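Local coordinates for putative cell invasion protein with MAC/Perforin domain (Bacteroides thetaiotaomicron VPI-5482, PDB 3KK7), which is a putative cell invasion protein of the membrane-attack complex/perforin (MACPF) family, whose relatives include pore formers, although its own activity is not established, at residues Ala246-Ala249 with Ser250-Trp253; Asp517-Asn520 with Gly521-Ile524. All coordinates share one frame; numbering follows the deposited sequence.

Contact 1. Residues Ala246-Ala249 with Ser250-Trp253; sequences AINA and SYEW
S250 turns OG opposite its carbonyl carbon (chi1 -70°), back toward A246 O, and Y251 has CG between its backbone N and carbonyl carbon (chi1 78°), which swings the ring toward I247. The site is a helix-to-strand junction in the MACPF domain. It lies in the connection between the long strands 220-230 and 288-298, consistent with the second membrane-inserting helical cluster of pore-forming relatives. S250 makes two bonds to the last helical turn. S250 OG donates to A246 O at 2.7 Å, from 47° above the carbonyl plane. S250 N donates to I247 O at 3.0 Å, also from above the plane. Replacing S250 by alanine removes OG, which would probably leave A246 O without its hydroxyl donor. I247 O also meets the edge of the Y251 ring, with CD1 3.5 Å away. I247 and Y251 both pack on L162 of strand 157-173, while S250 packs on I284 of helix 278-285, so the junction touches both the sheet and that helix. N248 and Y251 are joined by a water. It donates to N248 OD1 at 2.7 Å and lies in the plane of the tyrosine ring, 3.0 Å from Y251 OH.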
# COMPACT_ATOMS: atom_id res chain seq x y z
N ALA A 246 -11.82 -24.72 -23.42
CA ALA A 246 -12.98 -25.02 -22.61
C ALA A 246 -13.74 -23.74 -22.26
O ALA A 246 -14.95 -23.64 -22.48
CB ALA A 246 -12.60 -25.75 -21.38
N ILE A 247 -13.02 -22.76 -21.73
CA ILE A 247 -13.64 -21.48 -21.40
C ILE A 247 -14.43 -20.97 -22.59
O ILE A 247 -15.59 -20.62 -22.47
CB ILE A 247 -12.62 -20.40 -21.02
CG1 ILE A 247 -12.04 -20.69 -19.63
CG2 ILE A 247 -13.30 -19.00 -21.05
CD1 ILE A 247 -10.87 -19.75 -19.21
N ASN A 248 -13.78 -20.99 -23.75
CA ASN A 248 -14.37 -20.47 -24.97
C ASN A 248 -15.57 -21.28 -25.48
O ASN A 248 -16.40 -20.73 -26.20
CB ASN A 248 -13.30 -20.32 -26.03
CG ASN A 248 -13.34 -18.97 -26.69
OD1 ASN A 248 -13.33 -17.92 -26.00
ND2 ASN A 248 -13.35 -18.96 -28.04
N ALA A 249 -15.68 -22.55 -25.12
CA ALA A 249 -16.86 -23.34 -25.48
C ALA A 249 -17.94 -23.31 -24.40
O ALA A 249 -18.99 -23.94 -24.57
CB ALA A 249 -16.48 -24.79 -25.78
N SER A 250 -17.71 -22.56 -23.32
CA SER A 250 -18.54 -22.67 -22.12
C SER A 250 -19.39 -21.47 -21.80
O SER A 250 -19.93 -21.39 -20.70
CB SER A 250 -17.65 -22.97 -20.92
OG SER A 250 -17.16 -24.29 -21.04
N TYR A 251 -19.53 -20.54 -22.74
CA TYR A 251 -20.46 -19.46 -22.54
C TYR A 251 -20.99 -19.02 -23.87
O TYR A 251 -20.43 -19.37 -24.89
CB TYR A 251 -19.82 -18.32 -21.75
CG TYR A 251 -18.93 -17.46 -22.57
CD1 TYR A 251 -17.60 -17.80 -22.77
CD2 TYR A 251 -19.42 -16.30 -23.16
CE1 TYR A 251 -16.77 -17.01 -23.54
CE2 TYR A 251 -18.59 -15.49 -23.94
CZ TYR A 251 -17.26 -15.86 -24.13
OH TYR A 251 -16.43 -15.08 -24.89
N GLU A 252 -22.07 -18.27 -23.87
CA GLU A 252 -22.62 -17.76 -25.09
C GLU A 252 -23.08 -16.32 -24.92
O GLU A 252 -23.87 -16.02 -24.03
CB GLU A 252 -23.77 -18.64 -25.57
CG GLU A 252 -23.97 -18.57 -27.07
CD GLU A 252 -25.20 -19.32 -27.54
OE1 GLU A 252 -26.32 -18.90 -27.18
OE2 GLU A 252 -25.03 -20.32 -28.27
N TRP A 253 -22.57 -15.43 -25.76
CA TRP A 253 -23.06 -14.07 -25.85
C TRP A 253 -23.54 -13.85 -27.29
O TRP A 253 -22.73 -13.60 -28.18
CB TRP A 253 -21.97 -13.07 -25.44
CG TRP A 253 -22.47 -11.70 -25.05
CD1 TRP A 253 -23.74 -11.21 -25.21
CD2 TRP A 253 -21.71 -10.63 -24.47
NE1 TRP A 253 -23.82 -9.92 -24.74
CE2 TRP A 253 -22.59 -9.54 -24.28
CE3 TRP A 253 -20.38 -10.50 -24.07
CZ2 TRP A 253 -22.18 -8.34 -23.73
CZ3 TRP A 253 -19.97 -9.30 -23.52
CH2 TRP A 253 -20.88 -8.23 -23.34
O HOH W 1 -13.45 -15.49 -24.87

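Contact 2. Residues Asp517-Asn520 with Gly521-Ile524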
# COMPACT_ATOMS: atom_id res chain seq x y z
N ASP A 517 6.97 19.43 26.46
CA ASP A 517 7.49 20.71 26.95
C ASP A 517 8.19 21.42 25.82
O ASP A 517 7.78 22.52 25.43
CB ASP A 517 8.48 20.52 28.10
CG ASP A 517 7.80 20.20 29.41
OD1 ASP A 517 6.55 20.18 29.45
OD2 ASP A 517 8.52 19.97 30.40
N TRP A 518 9.22 20.79 25.29
CA TRP A 518 9.99 21.38 24.21
C TRP A 518 9.12 21.97 23.08
O TRP A 518 9.29 23.12 22.68
CB TRP A 518 10.94 20.35 23.64
CG TRP A 518 11.63 20.83 22.42
CD1 TRP A 518 12.11 22.08 22.18
CD2 TRP A 518 11.96 20.04 21.28
NE1 TRP A 518 12.70 22.13 20.95
CE2 TRP A 518 12.63 20.89 20.38
CE3 TRP A 518 11.76 18.70 20.93
CZ2 TRP A 518 13.09 20.44 19.14
CZ3 TRP A 518 12.23 18.24 19.70
CH2 TRP A 518 12.88 19.11 18.82
N VAL A 519 8.19 21.18 22.60
CA VAL A 519 7.36 21.61 21.49
C VAL A 519 6.47 22.81 21.83
O VAL A 519 6.26 23.67 20.98
CB VAL A 519 6.53 20.41 20.96
CG1 VAL A 519 5.44 20.90 20.01
CG2 VAL A 519 7.47 19.37 20.29
N ASN A 520 5.97 22.86 23.06
CA ASN A 520 5.15 23.98 23.49
C ASN A 520 5.93 25.28 23.45
O ASN A 520 5.37 26.33 23.15
CB ASN A 520 4.59 23.76 24.90
CG ASN A 520 3.50 22.70 24.96
OD1 ASN A 520 2.78 22.43 24.00
ND2 ASN A 520 3.36 22.10 26.13
N GLY A 521 7.23 25.22 23.76
CA GLY A 521 8.10 26.39 23.70
C GLY A 521 8.45 26.85 22.29
O GLY A 521 8.78 28.02 22.09
N ILE A 522 8.37 25.93 21.31
CA ILE A 522 8.68 26.25 19.92
C ILE A 522 7.75 27.38 19.40
O ILE A 522 6.53 27.28 19.53
CB ILE A 522 8.57 24.99 18.99
CG1 ILE A 522 9.71 24.01 19.28
CG2 ILE A 522 8.54 25.39 17.50
CD1 ILE A 522 9.69 22.72 18.44
N PRO A 523 8.34 28.44 18.82
CA PRO A 523 7.49 29.52 18.30
C PRO A 523 6.71 29.17 17.02
O PRO A 523 7.22 28.49 16.13
CB PRO A 523 8.47 30.68 18.07
CG PRO A 523 9.81 30.06 18.01
CD PRO A 523 9.76 28.81 18.83
N ILE A 524 5.47 29.65 16.96
CA ILE A 524 4.59 29.47 15.83
C ILE A 524 5.01 30.37 14.66
O ILE A 524 5.05 31.60 14.80
CB ILE A 524 3.12 29.85 16.19
CG1 ILE A 524 2.51 28.82 17.13
CG2 ILE A 524 2.28 29.98 14.93
CD1 ILE A 524 1.20 29.25 17.74
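The backbone of D517-G521 is helical, and I522 is the first residue to leave it, with psi at 128°. G521 N donates to D517 O at 3.2 Å, the regular i to i-4 bond of an alpha helix. It also has a weak bond to W518 O. One residue on, I522 N is shared between two weak bonds, to W518 O at 3.3 Å and to V519 O at 3.1 Å. The i-4 and i-3 bonds are thus mixed at the helix end, where I522 leaves helical geometry.

The side-chain contact is that of I522 with W518, four residues back. I522 has CG1 anti to its carbonyl carbon (chi1 -70°) and an extended chi2, which carry CD1 to the indole. The two side chains cross obliquely. The tip of I522 lies over one ring face as a CH-pi contact. I522 CD1 is 4.2 Å from the centroid of the W518 five-membered ring and 24° off the ring normal. I522 CD1 sits toward the rim, 4.0 Å from W518 CE2. V519 touches the same methyl more loosely, its CG2 4.4 Å from I522 CD1.

I522 and V519 also pack on I492 of strand 489-494, so the helix end is seated on the small D3 sheet. W518 meets Y446 edge-to-face, and its NE1 has a weak hydrogen bond to E476 O. K481 of strand 480-484 donates NZ to V519 O and is joined to P523 by a backbone hydrogen bond.

The chemistry is mainly apolar. The indole face meets one methyl of the buried isoleucine while the ring nitrogen is satisfied beyond the turn. The positive charge of K481 would probably also interact favourably with the partly negative C-terminal end of the helix.

Overall arrangement
From the N terminus, the chain first gives strand 22-25 to the sheet that includes 376-386 and 450-454, then builds much of the MACPF sheet and reaches contact 1. There it closes a tight turn between helix 236-249 and the short strand 251-254, which pairs with strand 271-274. The chain then completes the remaining MACPF strands, passes through the D2 range and enters the D3 range. Contact 2 closes the turn that ends helix 516-521 and leads to helix 529-535, against strands 480-484 and 489-494. The two contacts follow in series and neither nest nor cross. Their centres are about 69 Å apart, on opposite sides of the chain's centre, so each ties only its own part of the fold.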